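Local coordinates for putative ABC transporter subunit, substrate-binding component (PDB 4EVR), which probably serves as the substrate-binding component of an ABC transporter for benzoate-like aromatic acids, and holds benzoic acid in this structure, at residues A[22-27]-A[88-93]; A[111-116]-A[131-136]; A[156-161]-A[211-216]; A[238-243]-A[259-264]; A[269-274]-A[327-332]. All coordinates share one frame; numbering follows the deposited sequence. Where two conformers were deposited one is given.

Contact 1: A[22-27]-A[88-93]; sequences LLPYSG and GTVHSG. With BEZ (benzoic acid), chain B.
Pro24 and Val90 pack together just beyond the C-terminal ends of two neighbouring parallel strands, 17-23 and 85-88, in one alpha/beta lobe of a type I periplasmic binding protein; in this family such strand ends carry the ligand-binding loops. Val90 can be followed outward. Its CB already lies 3.7 Å from Pro24 CG, and from there the two methyls part. CG2 presses on the proline ring, 3.5 Å from Pro24 CD, the two side chains meeting nearly at right angles. CG1, held anti to the backbone N (chi1 168°), turns instead to the ligand and comes 4.0 Å from benzoic acid C2. One small residue therefore touches both the strand end and the bound ring. Before it, a cis peptide joins Gly88 to Thr89, and Gly88 CA approaches Leu22 O at 3.3 Å in a CA-H...O contact that would have no space for a beta carbon. The Thr89 hydroxyl is hydrogen-bonded to Asp63. Beyond Val90 the chain enters helix 92-105, with His91 ND1 capping it by accepting from Gly93 N. The ligand carboxyl group meets this helix start: Ser92 N reaches O2 at 2.9 Å (N-H...O angle 160°), and Ser92 OG donates to O1 at 2.6 Å.

Contact 2: A[111-116]-A[131-136]; sequences VPNAGA and TSFANG. With BEZ (benzoic acid), chain B.
Ser132 OG donates to Asn113 O (2.8 Å) from well above the carbonyl plane, 58° out of it, rather than along a lone pair. The two flanking bonds are ordinary backbone ones, Thr131 N to Val111 O and Asn135 N to Gly115 O, so the two loops are tied at three successive points. At the third tie, Gly115 is packed so closely against the Phe133 ring and the Asn135 amide that a beta carbon would clash with both; its CA sits 3.4 Å from Asn135 OD1, a buried oxygen without a polar partner in the model, whereas Asn135 ND2 is hydrogen-bonded to Glu166. The Gly115 N-H points at the ligand, Gly115 N donating to benzoic acid O1 at 3.0 Å. Phe133 and Asn113 run side by side, the ring and amide planes turned 68° apart, and both reach the aromatic end. Phe133 CZ meets benzoic acid C6 at 3.7 Å, edge first, and Asn113 ND2 comes within 3.4 Å of the same carbon. Gln292 and the Val90 carbonyl fix the Asn113 amide, bonding its OD1 and ND2 respectively. The contact lies just beyond the C-terminal ends of strands 109-111 and 128-130, with helix 92-105 beside Ala114 and Ala116, helix 288-306 against Ser132 and Phe133, and helix 135-148 setting out from Asn135.

Contact 3: A[156-161]-A[211-216]; sequences TVTWKY and YAFFSG. With BEZ (benzoic acid), chain B.
Val157 pairs with Ala212 in parallel register, its N bonding Tyr211 O at 3.0 Å and its O accepting from Phe213 N at 3.1 Å, with the short strand axes only 6° apart. These adjacent strands belong to the second alpha/beta lobe of a type I periplasmic binding protein, their ends reaching the ligand cleft. Thr158 extends the pairing: its OG1, anti to the backbone N (chi1 -169°), donates to Phe213 O at 2.8 Å. Toward the strand ends, Phe214 points its edge at the face of Trp159 in a T-shaped stack, planes at 85°, CD1 standing 3.6 Å from Trp159 CD2, while its CZ touches Val157 CG1. Without the indole, as with an alanine at Trp159, the Phe214 edge would probably lose its packing and the Asp192 carbonyl its donor. Tyr161 OH donates to benzoic acid O2 over 2.6 Å, and Phe213 CZ lies 3.7 Å from its C4. Strands 181-188 and 235-238 flank the pair, and helix 162-177 packs on Thr156, Tyr211 and Phe213.

Contact 4: A[238-243]-A[259-264]; sequences PGFLTD and VLHYVS. With BEZ (benzoic acid), chain B.
Phe240 is held as the filling of a sandwich between the ligand and Leu260. Benzoic acid C5 stands over the centre of one ring face, 3.8 Å from Phe240 CG, while Leu260 CD1 covers the opposite face toward the rim, 3.8 Å from Phe240 CE1, in a CH-pi contact 26° off the ring normal. Leu260 places its two methyls apart, with CG opposite the backbone N (chi1 -159°): CD1 goes under the ring and near Gly239 CA, at 3.7 Å, while CD2 lies 3.5 Å from Asp243 OD1. Asp243, with chi1 at -103° away from a staggered value, has its OD1 in a salt bridge with Arg348 and its OD2 hydrogen-bonded to Val288 N. His261 brings CE1 to the end of the phenyl group, 4.2 Å from Phe240 CZ, its NE2 being tied to Gln292. With a serine at Phe240 the ring is gone, which would probably open a gap between Leu260 and the ligand and leave one side of benzoic acid without its packing partner. Gly239 joins the backbones, its N donating to Val259 O at 2.9 Å, and its own O accepts from both Thr242 N and Asp243 N as the chain coils into a 3-10 turn. The contact lies at the C-terminal ends of parallel strands 235-238 and 257-260, between helix 135-148, helix 288-306 and strand 345-351.

Contact 5: A[269-274]-A[327-332]; sequences AENQAF and ASPRGP
Pro329 sits in a beta-hairpin, at the second position of the type I turn from Ser328 to Gly331 that links strands 326-328 and 331-333, and it packs against the first turns of helix 269-282. Three helix residues embrace the proline. Phe274 offers its ring obliquely, CD2 lying 3.5 Å from Pro329 CG. Asn271 stands across it at about a right angle, OD1 3.4 Å from Pro329 CB, though that oxygen's hydrogen bond goes to Tyr262. Glu270 CG, anti to the backbone N (chi1 179°), lies 3.3 Å from Ala327 O, and the bend at the next bond turns the carboxylate so that OE2 bonds Trp294 NE1. No hydrogen bond crosses between the two segments, so this is packing of a hairpin tip on a helix, with helix 288-306 touching both. On the turn's other side, Asp295 salt-bridges Arg330 and is hydrogen-bonded to Ser328 OG, which accepts from Arg330 N at 2.9 Å, forming an ST turn, and from Arg330 NE at 3.2 Å.

The five contacts follow one another along the chain, each closing before the next opens. Contact 1 lies at the strand ends of the six-stranded sheet, and contact 2 continues that edge about 12 Å away, centre to centre. Contacts 3 and 4, with centres about 14 Å apart, occupy the ends of adjoining parallel strands in the seven-stranded sheet. All four touch benzoic acid, so the ligand is clasped between the two lobes, and His91 stacking on Tyr161 and Phe133 meeting Phe240 join them directly. Contact 5 is peripheral, about 25 Å from contact 1 between centres, yet Arg330 hydrogen-bonds to Thr131 O of contact 2 and Asn271 is hydrogen-bonded to Tyr262 of contact 4, tying it to both.

Contact 1: A[22-27]-A[88-93]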
# COMPACT_ATOMS: atom_id res chain seq x y z
N LEU A 22 5.17 -5.28 -12.56
CA LEU A 22 6.29 -4.37 -12.28
C LEU A 22 6.36 -4.15 -10.79
O LEU A 22 5.49 -3.46 -10.26
CB LEU A 22 6.07 -3.05 -12.99
CG LEU A 22 7.29 -2.10 -12.92
CD1 LEU A 22 8.52 -2.71 -13.61
CD2 LEU A 22 6.95 -0.70 -13.44
N LEU A 23 7.32 -4.80 -10.10
CA LEU A 23 7.41 -4.74 -8.67
C LEU A 23 8.85 -4.76 -8.24
O LEU A 23 9.73 -5.20 -8.97
CB LEU A 23 6.71 -5.97 -8.05
CG LEU A 23 5.19 -6.01 -8.22
CD1 LEU A 23 4.68 -7.38 -7.76
CD2 LEU A 23 4.52 -4.89 -7.43
N PRO A 24 9.08 -4.34 -7.01
CA PRO A 24 10.44 -4.39 -6.49
C PRO A 24 10.77 -5.80 -6.03
O PRO A 24 10.18 -6.29 -5.07
CB PRO A 24 10.39 -3.43 -5.31
CG PRO A 24 9.04 -3.38 -4.87
CD PRO A 24 8.17 -3.68 -6.07
N TYR A 25 11.73 -6.47 -6.68
CA TYR A 25 12.18 -7.81 -6.24
C TYR A 25 13.58 -7.71 -5.60
O TYR A 25 14.23 -8.71 -5.30
CB TYR A 25 12.14 -8.77 -7.38
CG TYR A 25 10.71 -9.03 -7.80
CD1 TYR A 25 9.87 -9.80 -7.02
CD2 TYR A 25 10.24 -8.62 -9.05
CE1 TYR A 25 8.56 -10.08 -7.41
CE2 TYR A 25 8.93 -8.87 -9.45
CZ TYR A 25 8.09 -9.62 -8.63
OH TYR A 25 6.81 -9.92 -9.05
N SER A 26 14.07 -6.50 -5.44
CA SER A 26 15.38 -6.25 -4.79
C SER A 26 15.29 -4.94 -4.04
O SER A 26 14.39 -4.16 -4.33
CB SER A 26 16.53 -6.20 -5.80
OG SER A 26 16.36 -5.17 -6.75
N GLY A 27 16.27 -4.62 -3.19
CA GLY A 27 16.22 -3.37 -2.47
C GLY A 27 15.35 -3.47 -1.25
O GLY A 27 14.74 -4.52 -0.95
N GLY A 88 1.22 -2.97 -11.15
CA GLY A 88 2.33 -2.40 -10.37
C GLY A 88 2.06 -0.99 -9.86
O GLY A 88 1.12 -0.36 -10.32
N THR A 89 2.85 -0.41 -8.96
CA THR A 89 4.01 -0.99 -8.30
C THR A 89 3.96 -0.54 -6.84
O THR A 89 2.92 -0.10 -6.37
CB THR A 89 5.30 -0.61 -9.02
OG1 THR A 89 6.37 -1.30 -8.34
CG2 THR A 89 5.52 0.83 -9.04
N VAL A 90 5.03 -0.74 -6.14
CA VAL A 90 5.13 -0.38 -4.72
C VAL A 90 5.52 1.09 -4.50
O VAL A 90 4.86 1.73 -3.71
CB VAL A 90 6.11 -1.31 -3.98
CG1 VAL A 90 6.44 -0.80 -2.60
CG2 VAL A 90 5.55 -2.70 -3.93
N HIS A 91 6.61 1.58 -5.13
CA HIS A 91 7.18 2.90 -4.89
C HIS A 91 6.41 3.96 -5.68
O HIS A 91 6.26 3.85 -6.89
CB HIS A 91 8.68 2.90 -5.25
CG HIS A 91 9.45 4.16 -5.01
ND1 HIS A 91 9.22 5.30 -5.74
CD2 HIS A 91 10.48 4.38 -4.15
CE1 HIS A 91 10.15 6.17 -5.34
NE2 HIS A 91 10.97 5.62 -4.43
N SER A 92 5.87 4.95 -4.98
CA SER A 92 5.04 6.00 -5.61
C SER A 92 5.73 6.78 -6.75
O SER A 92 5.03 7.27 -7.63
CB SER A 92 4.58 7.02 -4.58
OG SER A 92 3.43 6.63 -3.86
N GLY A 93 7.04 6.96 -6.70
CA GLY A 93 7.73 7.68 -7.80
C GLY A 93 7.76 6.82 -9.04
O GLY A 93 7.37 7.23 -10.12
C BEZ B . 4.68 4.28 -1.70
O1 BEZ B . 3.60 4.67 -2.23
O2 BEZ B . 5.82 4.62 -2.11
C1 BEZ B . 4.66 3.26 -0.61
C2 BEZ B . 5.76 2.42 -0.41
C3 BEZ B . 5.74 1.46 0.60
C4 BEZ B . 4.61 1.44 1.43
C5 BEZ B . 3.52 2.29 1.23
C6 BEZ B . 3.51 3.19 0.20

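Contact 2: A[111-116]-A[131-136]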
# COMPACT_ATOMS: atom_id res chain seq x y z
N VAL A 111 -2.91 -0.81 -9.68
CA VAL A 111 -1.91 -0.37 -8.72
C VAL A 111 -2.14 -1.10 -7.41
O VAL A 111 -3.15 -0.83 -6.77
CB VAL A 111 -1.93 1.16 -8.52
CG1 VAL A 111 -0.84 1.59 -7.56
CG2 VAL A 111 -1.75 1.83 -9.88
N PRO A 112 -1.25 -2.04 -7.03
CA PRO A 112 -1.51 -2.90 -5.85
C PRO A 112 -0.82 -2.38 -4.55
O PRO A 112 -0.78 -3.07 -3.56
CB PRO A 112 -0.96 -4.24 -6.30
CG PRO A 112 0.29 -3.86 -7.02
CD PRO A 112 -0.07 -2.54 -7.76
N ASN A 113 -0.19 -1.18 -4.59
CA ASN A 113 0.35 -0.58 -3.39
C ASN A 113 0.51 0.90 -3.50
O ASN A 113 -0.07 1.61 -2.72
CB ASN A 113 1.68 -1.14 -2.96
CG ASN A 113 2.10 -0.57 -1.63
OD1 ASN A 113 1.48 -0.82 -0.59
ND2 ASN A 113 3.07 0.34 -1.62
N ALA A 114 1.37 1.35 -4.41
CA ALA A 114 1.76 2.77 -4.48
C ALA A 114 0.60 3.71 -4.20
O ALA A 114 -0.38 3.71 -4.92
CB ALA A 114 2.35 3.07 -5.84
N GLY A 115 0.72 4.50 -3.17
CA GLY A 115 -0.35 5.41 -2.74
C GLY A 115 -0.29 6.80 -3.31
O GLY A 115 -1.11 7.63 -2.92
N ALA A 116 0.58 7.06 -4.30
CA ALA A 116 0.71 8.40 -4.89
C ALA A 116 -0.68 9.04 -5.08
O ALA A 116 -1.54 8.47 -5.75
CB ALA A 116 1.43 8.32 -6.23
N THR A 131 -5.98 -0.96 -5.71
CA THR A 131 -6.56 -1.80 -4.68
C THR A 131 -5.97 -1.56 -3.30
O THR A 131 -6.36 -2.24 -2.36
CB THR A 131 -6.35 -3.26 -5.03
OG1 THR A 131 -4.94 -3.50 -5.11
CG2 THR A 131 -7.10 -3.67 -6.25
N SER A 132 -5.16 -0.49 -3.15
CA SER A 132 -4.44 -0.21 -1.92
C SER A 132 -5.09 0.95 -1.14
O SER A 132 -6.05 0.72 -0.41
CB SER A 132 -2.97 -0.02 -2.25
OG SER A 132 -2.77 1.06 -3.14
N PHE A 133 -4.66 2.16 -1.37
CA PHE A 133 -5.03 3.33 -0.59
C PHE A 133 -4.42 4.55 -1.25
O PHE A 133 -3.52 4.38 -2.12
CB PHE A 133 -4.49 3.22 0.84
CG PHE A 133 -2.97 3.15 0.86
CD1 PHE A 133 -2.30 1.96 0.62
CD2 PHE A 133 -2.21 4.30 1.02
CE1 PHE A 133 -0.92 1.96 0.39
CE2 PHE A 133 -0.85 4.28 0.85
CZ PHE A 133 -0.22 3.12 0.51
N ALA A 134 -4.75 5.77 -0.75
CA ALA A 134 -4.11 7.01 -1.17
C ALA A 134 -3.29 7.55 0.00
O ALA A 134 -3.78 7.56 1.15
CB ALA A 134 -5.13 8.07 -1.60
N ASN A 135 -2.06 8.01 -0.26
CA ASN A 135 -1.11 8.50 0.77
C ASN A 135 -1.71 9.54 1.69
O ASN A 135 -1.60 9.45 2.92
CB ASN A 135 0.18 9.09 0.09
CG ASN A 135 1.03 8.10 -0.54
OD1 ASN A 135 1.08 6.95 -0.07
ND2 ASN A 135 1.79 8.52 -1.59
N GLY A 136 -2.30 10.55 1.08
CA GLY A 136 -2.90 11.69 1.81
C GLY A 136 -4.00 11.25 2.77
O GLY A 136 -4.00 11.63 3.94
C BEZ B . 4.68 4.28 -1.70
O1 BEZ B . 3.60 4.67 -2.23
O2 BEZ B . 5.82 4.62 -2.11
C1 BEZ B . 4.66 3.26 -0.61
C2 BEZ B . 5.76 2.42 -0.41
C3 BEZ B . 5.74 1.46 0.60
C4 BEZ B . 4.61 1.44 1.43
C5 BEZ B . 3.52 2.29 1.23
C6 BEZ B . 3.51 3.19 0.20

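Contact 3: A[156-161]-A[211-216]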
# COMPACT_ATOMS: atom_id res chain seq x y z
N THR A 156 8.02 14.45 12.69
CA THR A 156 7.82 13.43 11.63
C THR A 156 9.18 12.96 11.11
O THR A 156 10.19 13.71 11.18
CB THR A 156 6.92 13.93 10.50
OG1 THR A 156 7.65 14.84 9.67
CG2 THR A 156 5.64 14.60 11.03
N VAL A 157 9.26 11.71 10.69
CA VAL A 157 10.49 11.16 10.15
C VAL A 157 10.11 10.28 8.95
O VAL A 157 9.31 9.37 9.10
CB VAL A 157 11.38 10.36 11.12
CG1 VAL A 157 12.78 10.09 10.47
CG2 VAL A 157 11.55 11.08 12.41
N THR A 158 10.70 10.49 7.78
CA THR A 158 10.40 9.63 6.63
C THR A 158 11.48 9.79 5.57
O THR A 158 12.41 10.54 5.75
CB THR A 158 9.00 9.96 6.05
OG1 THR A 158 8.60 8.97 5.12
CG2 THR A 158 8.93 11.29 5.42
N TRP A 159 11.29 9.12 4.44
CA TRP A 159 12.16 9.25 3.26
C TRP A 159 11.71 10.44 2.38
O TRP A 159 10.49 10.77 2.30
CB TRP A 159 12.11 7.96 2.44
CG TRP A 159 12.96 6.86 3.02
CD1 TRP A 159 14.27 6.93 3.36
CD2 TRP A 159 12.60 5.47 3.12
NE1 TRP A 159 14.76 5.67 3.63
CE2 TRP A 159 13.76 4.76 3.49
CE3 TRP A 159 11.41 4.75 2.90
CZ2 TRP A 159 13.74 3.37 3.72
CZ3 TRP A 159 11.41 3.39 3.04
CH2 TRP A 159 12.56 2.71 3.47
N LYS A 160 12.70 11.07 1.72
CA LYS A 160 12.49 12.23 0.82
C LYS A 160 12.01 11.80 -0.56
O LYS A 160 12.77 11.75 -1.54
CB LYS A 160 13.75 13.05 0.68
CG LYS A 160 13.48 14.47 0.21
CD LYS A 160 14.77 15.33 0.31
CE LYS A 160 14.56 16.79 0.02
NZ LYS A 160 13.96 17.01 -1.31
N TYR A 161 10.75 11.37 -0.63
CA TYR A 161 10.15 11.09 -1.92
C TYR A 161 8.65 11.29 -1.78
O TYR A 161 8.16 11.48 -0.69
CB TYR A 161 10.60 9.74 -2.51
CG TYR A 161 9.86 8.53 -2.02
CD1 TYR A 161 8.92 7.88 -2.83
CD2 TYR A 161 10.22 7.92 -0.81
CE1 TYR A 161 8.28 6.71 -2.39
CE2 TYR A 161 9.58 6.75 -0.37
CZ TYR A 161 8.66 6.12 -1.19
OH TYR A 161 7.95 5.01 -0.72
N TYR A 211 5.86 10.40 14.38
CA TYR A 211 5.11 9.85 13.24
C TYR A 211 6.14 9.52 12.23
O TYR A 211 6.82 10.44 11.79
CB TYR A 211 4.14 10.89 12.72
CG TYR A 211 3.42 10.50 11.47
CD1 TYR A 211 2.25 9.76 11.53
CD2 TYR A 211 3.88 10.90 10.23
CE1 TYR A 211 1.55 9.43 10.37
CE2 TYR A 211 3.20 10.56 9.06
CZ TYR A 211 2.01 9.86 9.13
OH TYR A 211 1.28 9.59 8.00
N ALA A 212 6.29 8.25 11.87
CA ALA A 212 7.27 7.80 10.93
C ALA A 212 6.62 7.04 9.80
O ALA A 212 5.74 6.22 10.05
CB ALA A 212 8.28 6.88 11.59
N PHE A 213 7.04 7.31 8.58
CA PHE A 213 6.73 6.44 7.47
C PHE A 213 8.05 5.83 6.97
O PHE A 213 8.95 6.52 6.41
CB PHE A 213 5.96 7.12 6.33
CG PHE A 213 5.93 6.24 5.07
CD1 PHE A 213 5.41 4.95 5.12
CD2 PHE A 213 6.66 6.59 3.92
CE1 PHE A 213 5.47 4.11 4.00
CE2 PHE A 213 6.77 5.72 2.85
CZ PHE A 213 6.24 4.47 2.91
N PHE A 214 8.13 4.51 7.13
CA PHE A 214 9.14 3.65 6.51
C PHE A 214 8.39 2.37 6.17
O PHE A 214 7.30 2.16 6.68
CB PHE A 214 10.39 3.39 7.37
CG PHE A 214 11.19 4.64 7.64
CD1 PHE A 214 12.02 5.17 6.68
CD2 PHE A 214 11.10 5.29 8.86
CE1 PHE A 214 12.73 6.35 6.92
CE2 PHE A 214 11.81 6.45 9.10
CZ PHE A 214 12.60 6.98 8.11
N SER A 215 8.97 1.51 5.36
CA SER A 215 8.36 0.23 5.08
C SER A 215 9.49 -0.74 4.67
O SER A 215 10.55 -0.31 4.32
CB SER A 215 7.32 0.36 3.98
OG SER A 215 6.45 -0.74 4.01
N GLY A 216 9.22 -2.01 4.71
CA GLY A 216 10.21 -3.01 4.28
C GLY A 216 11.44 -3.01 5.15
O GLY A 216 11.33 -2.97 6.37
C BEZ B . 4.68 4.28 -1.70
O1 BEZ B . 3.60 4.67 -2.23
O2 BEZ B . 5.82 4.62 -2.11
C1 BEZ B . 4.66 3.26 -0.61
C2 BEZ B . 5.76 2.42 -0.41
C3 BEZ B . 5.74 1.46 0.60
C4 BEZ B . 4.61 1.44 1.43
C5 BEZ B . 3.52 2.29 1.23
C6 BEZ B . 3.51 3.19 0.20

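Contact 4: A[238-243]-A[259-264]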
# COMPACT_ATOMS: atom_id res chain seq x y z
N PRO A 238 1.57 5.31 9.78
CA PRO A 238 0.70 4.45 8.93
C PRO A 238 1.19 3.03 9.14
O PRO A 238 2.41 2.80 9.43
CB PRO A 238 0.96 4.96 7.51
CG PRO A 238 2.36 5.49 7.57
CD PRO A 238 2.55 6.03 8.96
N GLY A 239 0.32 2.08 8.91
CA GLY A 239 0.61 0.68 9.16
C GLY A 239 1.70 0.01 8.43
O GLY A 239 2.14 -1.06 8.82
N PHE A 240 2.09 0.62 7.34
CA PHE A 240 3.24 0.10 6.58
C PHE A 240 4.48 0.08 7.46
O PHE A 240 5.42 -0.69 7.17
CB PHE A 240 3.50 1.03 5.39
CG PHE A 240 2.25 1.44 4.69
CD1 PHE A 240 1.45 0.51 4.07
CD2 PHE A 240 1.81 2.74 4.73
CE1 PHE A 240 0.27 0.86 3.51
CE2 PHE A 240 0.63 3.11 4.11
CZ PHE A 240 -0.16 2.16 3.59
N LEU A 241 4.51 0.90 8.51
CA LEU A 241 5.69 0.90 9.42
C LEU A 241 5.86 -0.43 10.13
O LEU A 241 6.97 -0.77 10.44
CB LEU A 241 5.51 2.04 10.43
CG LEU A 241 6.62 2.22 11.48
CD1 LEU A 241 7.92 2.61 10.83
CD2 LEU A 241 6.16 3.15 12.53
N THR A 242 4.77 -1.19 10.36
CA THR A 242 4.87 -2.49 11.03
C THR A 242 4.48 -3.64 10.21
O THR A 242 4.87 -4.76 10.57
CB THR A 242 4.02 -2.48 12.36
OG1 THR A 242 2.69 -2.10 12.03
CG2 THR A 242 4.59 -1.44 13.37
N ASP A 243 3.60 -3.47 9.12
CA ASP A 243 3.14 -4.68 8.48
C ASP A 243 4.23 -5.49 7.82
O ASP A 243 4.99 -4.97 7.03
CB ASP A 243 2.04 -4.36 7.45
CG ASP A 243 0.67 -4.72 8.00
OD1 ASP A 243 0.36 -4.29 9.14
OD2 ASP A 243 -0.08 -5.42 7.30
N VAL A 259 -2.19 3.08 12.13
CA VAL A 259 -3.48 3.12 11.48
C VAL A 259 -3.34 2.48 10.08
O VAL A 259 -2.45 2.80 9.31
CB VAL A 259 -4.04 4.52 11.43
CG1 VAL A 259 -5.28 4.56 10.53
CG2 VAL A 259 -4.37 5.06 12.85
N LEU A 260 -4.24 1.56 9.77
CA LEU A 260 -4.21 0.85 8.50
C LEU A 260 -5.61 0.35 8.15
O LEU A 260 -6.41 0.05 9.03
CB LEU A 260 -3.23 -0.33 8.61
CG LEU A 260 -2.69 -0.87 7.30
CD1 LEU A 260 -1.94 0.19 6.53
CD2 LEU A 260 -1.86 -2.11 7.53
N HIS A 261 -5.79 0.11 6.87
CA HIS A 261 -7.04 -0.42 6.27
C HIS A 261 -7.07 -1.96 6.32
O HIS A 261 -7.95 -2.58 5.73
CB HIS A 261 -7.18 0.08 4.83
CG HIS A 261 -5.90 -0.10 4.03
ND1 HIS A 261 -4.74 0.62 4.32
CD2 HIS A 261 -5.65 -0.90 2.99
CE1 HIS A 261 -3.84 0.21 3.44
NE2 HIS A 261 -4.34 -0.70 2.63
N TYR A 262 -6.19 -2.58 7.08
CA TYR A 262 -6.18 -4.04 7.27
C TYR A 262 -5.61 -4.35 8.64
O TYR A 262 -4.66 -3.66 9.13
CB TYR A 262 -5.32 -4.73 6.22
CG TYR A 262 -5.30 -6.25 6.34
CD1 TYR A 262 -6.47 -6.99 6.22
CD2 TYR A 262 -4.16 -6.93 6.80
CE1 TYR A 262 -6.49 -8.37 6.41
CE2 TYR A 262 -4.17 -8.32 6.97
CZ TYR A 262 -5.31 -9.04 6.71
OH TYR A 262 -5.33 -10.41 6.98
N VAL A 263 -6.17 -5.39 9.27
CA VAL A 263 -5.68 -5.95 10.53
C VAL A 263 -5.76 -7.43 10.36
O VAL A 263 -6.79 -7.92 9.90
CB VAL A 263 -6.40 -5.55 11.84
CG1 VAL A 263 -5.50 -5.86 13.07
CG2 VAL A 263 -6.86 -4.12 11.82
N SER A 264 -4.71 -8.18 10.75
CA SER A 264 -4.69 -9.64 10.55
C SER A 264 -5.84 -10.39 11.25
O SER A 264 -6.28 -11.43 10.75
CB SER A 264 -3.35 -10.23 10.98
OG SER A 264 -3.15 -10.24 12.38
C BEZ B . 4.68 4.28 -1.70
O1 BEZ B . 3.60 4.67 -2.23
O2 BEZ B . 5.82 4.62 -2.11
C1 BEZ B . 4.66 3.26 -0.61
C2 BEZ B . 5.76 2.42 -0.41
C3 BEZ B . 5.74 1.46 0.60
C4 BEZ B . 4.61 1.44 1.43
C5 BEZ B . 3.52 2.29 1.23
C6 BEZ B . 3.51 3.19 0.20

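Contact 5: A[269-274]-A[327-332]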
# COMPACT_ATOMS: atom_id res chain seq x y z
N ALA A 269 -15.35 -13.77 6.99
CA ALA A 269 -15.06 -15.10 6.46
C ALA A 269 -13.97 -15.10 5.36
O ALA A 269 -13.21 -16.07 5.25
CB ALA A 269 -16.34 -15.70 5.93
N GLU A 270 -13.92 -14.07 4.53
CA GLU A 270 -12.90 -13.96 3.47
C GLU A 270 -11.51 -13.84 4.05
O GLU A 270 -10.63 -14.61 3.64
CB GLU A 270 -13.19 -12.77 2.57
CG GLU A 270 -12.20 -12.53 1.46
CD GLU A 270 -12.26 -13.50 0.30
OE1 GLU A 270 -13.30 -14.18 0.15
OE2 GLU A 270 -11.30 -13.50 -0.50
N ASN A 271 -11.31 -13.06 5.07
CA ASN A 271 -9.98 -13.01 5.71
C ASN A 271 -9.65 -14.33 6.37
O ASN A 271 -8.52 -14.75 6.35
CB ASN A 271 -9.91 -11.95 6.80
CG ASN A 271 -8.53 -11.62 7.19
OD1 ASN A 271 -7.66 -11.51 6.32
ND2 ASN A 271 -8.25 -11.49 8.52
N GLN A 272 -10.62 -14.96 7.05
CA GLN A 272 -10.21 -16.21 7.68
C GLN A 272 -9.80 -17.24 6.65
O GLN A 272 -8.82 -17.98 6.90
CB GLN A 272 -11.31 -16.74 8.59
CG GLN A 272 -11.44 -15.80 9.78
CD GLN A 272 -12.30 -16.36 10.86
OE1 GLN A 272 -11.99 -17.37 11.49
NE2 GLN A 272 -13.51 -15.76 11.07
N ALA A 273 -10.49 -17.32 5.52
CA ALA A 273 -10.09 -18.31 4.50
C ALA A 273 -8.77 -17.90 3.83
O ALA A 273 -7.92 -18.75 3.52
CB ALA A 273 -11.18 -18.45 3.44
N PHE A 274 -8.57 -16.62 3.60
CA PHE A 274 -7.37 -16.11 2.94
C PHE A 274 -6.10 -16.36 3.80
O PHE A 274 -5.00 -16.82 3.32
CB PHE A 274 -7.56 -14.61 2.59
CG PHE A 274 -6.30 -13.91 2.20
CD1 PHE A 274 -5.64 -14.22 1.03
CD2 PHE A 274 -5.74 -12.95 3.03
CE1 PHE A 274 -4.47 -13.57 0.68
CE2 PHE A 274 -4.56 -12.31 2.68
CZ PHE A 274 -3.94 -12.62 1.52
N ALA A 327 -15.89 -9.59 -1.91
CA ALA A 327 -15.42 -9.67 -0.55
C ALA A 327 -13.92 -9.65 -0.50
O ALA A 327 -13.25 -10.55 -1.01
CB ALA A 327 -15.95 -10.91 0.13
N SER A 328 -13.34 -8.67 0.16
CA SER A 328 -11.87 -8.62 0.39
C SER A 328 -11.56 -9.21 1.76
O SER A 328 -12.39 -9.09 2.66
CB SER A 328 -11.35 -7.17 0.27
OG SER A 328 -10.10 -6.92 0.90
N PRO A 329 -10.32 -9.66 2.06
CA PRO A 329 -9.95 -9.88 3.45
C PRO A 329 -10.20 -8.65 4.33
O PRO A 329 -10.42 -8.83 5.53
CB PRO A 329 -8.47 -10.19 3.34
CG PRO A 329 -8.37 -10.89 2.03
CD PRO A 329 -9.18 -9.96 1.19
N ARG A 330 -10.25 -7.42 3.76
CA ARG A 330 -10.52 -6.21 4.53
C ARG A 330 -11.99 -6.02 4.90
O ARG A 330 -12.30 -5.34 5.89
CB ARG A 330 -10.13 -4.98 3.72
CG ARG A 330 -8.67 -4.89 3.54
CD ARG A 330 -8.38 -3.75 2.61
NE ARG A 330 -8.34 -4.25 1.24
CZ ARG A 330 -7.78 -3.62 0.22
NH1 ARG A 330 -7.41 -2.37 0.33
NH2 ARG A 330 -7.67 -4.22 -0.96
N GLY A 331 -12.89 -6.61 4.10
CA GLY A 331 -14.31 -6.31 4.17
C GLY A 331 -14.86 -6.18 2.78
O GLY A 331 -14.20 -6.52 1.81
N PRO A 332 -16.02 -5.51 2.63
CA PRO A 332 -16.58 -5.31 1.29
C PRO A 332 -15.64 -4.44 0.48
O PRO A 332 -15.26 -3.38 0.98
CB PRO A 332 -17.94 -4.62 1.52
CG PRO A 332 -18.04 -4.32 2.97
CD PRO A 332 -16.93 -5.06 3.70